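Local coordinates for protein ALKF (Bacillus cereus, PDB 3ZBO) that is of unknown function but belongs to a family related to the HEAT-like repeat DNA glycosylases and has affinity for branched DNA structures, at residues 158-163 against 196-201. Numbering follows the deposited sequence. Where two conformers were deposited one is given.
Sequences MLEMVK and VEIAKE
Lys163 lies between two acidic side chains, Glu160 of its own helix and Glu201 of the facing one, so that a salt-bridge network links the two helices. Its NZ stands 3.3 Å from Glu160 OE1 one turn back, whereas the link across the gap is long, 3.9 Å from NZ to Glu201 OE1. Closer to that carboxylate is the aliphatic part of the lysine, with CD 3.4 Å from Glu201 OE1. Lys163 leaves the backbone with CG anti to N and then bends at chi3 (88°), which turns the ammonium back toward Glu160. Beneath the charges the buried Ile198 points toward the facing helix. Its two branches part: CD1 reaches Leu159 CB at 3.7 Å, and CG2 meets Lys163 CB, also at 3.7 Å. Segments 158-163 and 196-201, on helices 152-165 and 192-202, run almost parallel, 9° between their directions and 10.0 Å between their axes at closest approach, as neighbours in the stack of helices expected of a HEAT-like repeat protein. Helix 171-187 connects them in sequence and packs against Leu159 through Phe180 and Leu181. Glu160 bends at chi2 (-62°), bringing OE2 to 3.8 Å from Ile198 CD1, the two side chains crossing at about a right angle. That same oxygen forms a salt bridge with Lys194, near the start of helix 192-202, leaving Glu160 shared between two lysines, one from each helix.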
loop_
_atom_site.group_PDB
_atom_site.type_symbol
_atom_site.label_atom_id
_atom_site.label_comp_id
_atom_site.label_asym_id
_atom_site.label_seq_id
_atom_site.Cartn_x
_atom_site.Cartn_y
_atom_site.Cartn_z
ATOM N N MET A 158 -13.797 3.394 -11.962
ATOM C CA MET A 158 -12.660 3.844 -11.174
ATOM C C MET A 158 -11.598 4.520 -12.032
ATOM O O MET A 158 -11.033 5.579 -11.603
ATOM C CB MET A 158 -12.065 2.667 -10.391
ATOM C CG MET A 158 -13.009 2.206 -9.271
ATOM S SD MET A 158 -12.482 0.703 -8.538
ATOM C CE MET A 158 -11.110 1.278 -7.521
ATOM N N LEU A 159 -11.318 4.004 -13.229
ATOM C CA LEU A 159 -10.342 4.695 -14.089
ATOM C C LEU A 159 -10.831 6.105 -14.445
ATOM O O LEU A 159 -10.050 7.060 -14.529
ATOM C CB LEU A 159 -10.142 3.931 -15.415
ATOM C CG LEU A 159 -9.359 2.639 -15.268
ATOM C CD1 LEU A 159 -9.409 1.816 -16.595
ATOM C CD2 LEU A 159 -7.906 2.935 -14.937
ATOM N N GLU A 160 -12.175 6.191 -14.748
ATOM C CA GLU A 160 -12.726 7.511 -15.068
ATOM C C GLU A 160 -12.666 8.484 -13.898
ATOM O O GLU A 160 -12.344 9.658 -14.107
ATOM C CB GLU A 160 -14.177 7.360 -15.506
ATOM C CG GLU A 160 -14.354 6.758 -16.862
ATOM C CD GLU A 160 -13.763 7.567 -17.980
ATOM O OE1 GLU A 160 -13.837 8.820 -17.957
ATOM O OE2 GLU A 160 -13.212 7.001 -18.944
ATOM N N MET A 161 -12.831 7.967 -12.675
ATOM C CA MET A 161 -12.705 8.784 -11.489
ATOM C C MET A 161 -11.262 9.289 -11.345
ATOM O O MET A 161 -11.022 10.461 -11.055
ATOM C CB MET A 161 -13.168 8.009 -10.281
ATOM C CG MET A 161 -13.082 8.805 -9.040
ATOM S SD MET A 161 -14.221 10.181 -9.006
ATOM C CE MET A 161 -15.738 9.375 -9.502
ATOM N N VAL A 162 -10.304 8.415 -11.597
ATOM C CA VAL A 162 -8.937 8.889 -11.552
ATOM C C VAL A 162 -8.695 9.962 -12.642
ATOM O O VAL A 162 -8.172 11.047 -12.344
ATOM C CB VAL A 162 -7.929 7.720 -11.784
ATOM C CG1 VAL A 162 -6.469 8.284 -11.950
ATOM C CG2 VAL A 162 -7.987 6.746 -10.646
ATOM N N LYS A 163 -9.111 9.737 -13.895
ATOM C CA LYS A 163 -8.977 10.743 -14.956
ATOM C C LYS A 163 -9.583 12.106 -14.524
ATOM O O LYS A 163 -8.952 13.160 -14.723
ATOM C CB LYS A 163 -9.705 10.271 -16.236
ATOM C CG LYS A 163 -9.614 11.262 -17.435
ATOM C CD LYS A 163 -10.468 10.713 -18.584
ATOM C CE LYS A 163 -11.873 11.199 -18.424
ATOM N NZ LYS A 163 -12.566 11.284 -19.765
ATOM N N VAL A 196 -4.255 2.724 -20.651
ATOM C CA VAL A 196 -3.182 3.406 -21.435
ATOM C C VAL A 196 -3.702 4.765 -21.879
ATOM O O VAL A 196 -2.974 5.777 -21.766
ATOM C CB VAL A 196 -2.675 2.522 -22.628
ATOM C CG1 VAL A 196 -1.826 3.313 -23.583
ATOM C CG2 VAL A 196 -1.940 1.303 -22.057
ATOM N N GLU A 197 -4.956 4.810 -22.380
ATOM C CA GLU A 197 -5.454 6.078 -22.884
ATOM C C GLU A 197 -5.693 7.047 -21.719
ATOM O O GLU A 197 -5.344 8.224 -21.832
ATOM C CB GLU A 197 -6.767 5.746 -23.623
ATOM C CG GLU A 197 -7.480 7.018 -24.124
ATOM C CD GLU A 197 -6.588 7.909 -24.990
ATOM O OE1 GLU A 197 -5.796 7.360 -25.816
ATOM O OE2 GLU A 197 -6.683 9.177 -24.844
ATOM N N ILE A 198 -6.180 6.522 -20.580
ATOM C CA ILE A 198 -6.357 7.410 -19.425
ATOM C C ILE A 198 -5.037 7.971 -18.974
ATOM O O ILE A 198 -4.921 9.159 -18.603
ATOM C CB ILE A 198 -7.165 6.770 -18.366
ATOM C CG1 ILE A 198 -8.581 6.807 -18.970
ATOM C CG2 ILE A 198 -7.226 7.622 -17.092
ATOM C CD1 ILE A 198 -9.564 6.238 -18.250
ATOM N N ALA A 199 -4.029 7.105 -18.947
ATOM C CA ALA A 199 -2.666 7.603 -18.557
ATOM C C ALA A 199 -2.198 8.727 -19.447
ATOM O O ALA A 199 -1.648 9.709 -18.937
ATOM C CB ALA A 199 -1.647 6.474 -18.485
ATOM N N LYS A 200 -2.409 8.595 -20.766
ATOM C CA LYS A 200 -2.053 9.674 -21.675
ATOM C C LYS A 200 -2.836 10.939 -21.366
ATOM O O LYS A 200 -2.235 12.054 -21.376
ATOM C CB LYS A 200 -2.373 9.187 -23.079
ATOM C CG LYS A 200 -1.966 10.208 -24.115
ATOM C CD LYS A 200 -2.234 9.670 -25.522
ATOM C CE LYS A 200 -1.574 10.537 -26.601
ATOM N NZ LYS A 200 -2.310 10.211 -27.867
ATOM N N GLU A 201 -4.125 10.799 -21.073
ATOM C CA GLU A 201 -4.984 11.986 -20.746
ATOM C C GLU A 201 -4.516 12.656 -19.458
ATOM O O GLU A 201 -4.512 13.897 -19.394
ATOM C CB GLU A 201 -6.466 11.608 -20.663
ATOM C CG GLU A 201 -6.941 11.249 -22.040
ATOM C CD GLU A 201 -8.411 11.010 -22.192
ATOM O OE1 GLU A 201 -9.192 11.763 -21.610
ATOM O OE2 GLU A 201 -8.759 10.104 -22.990
#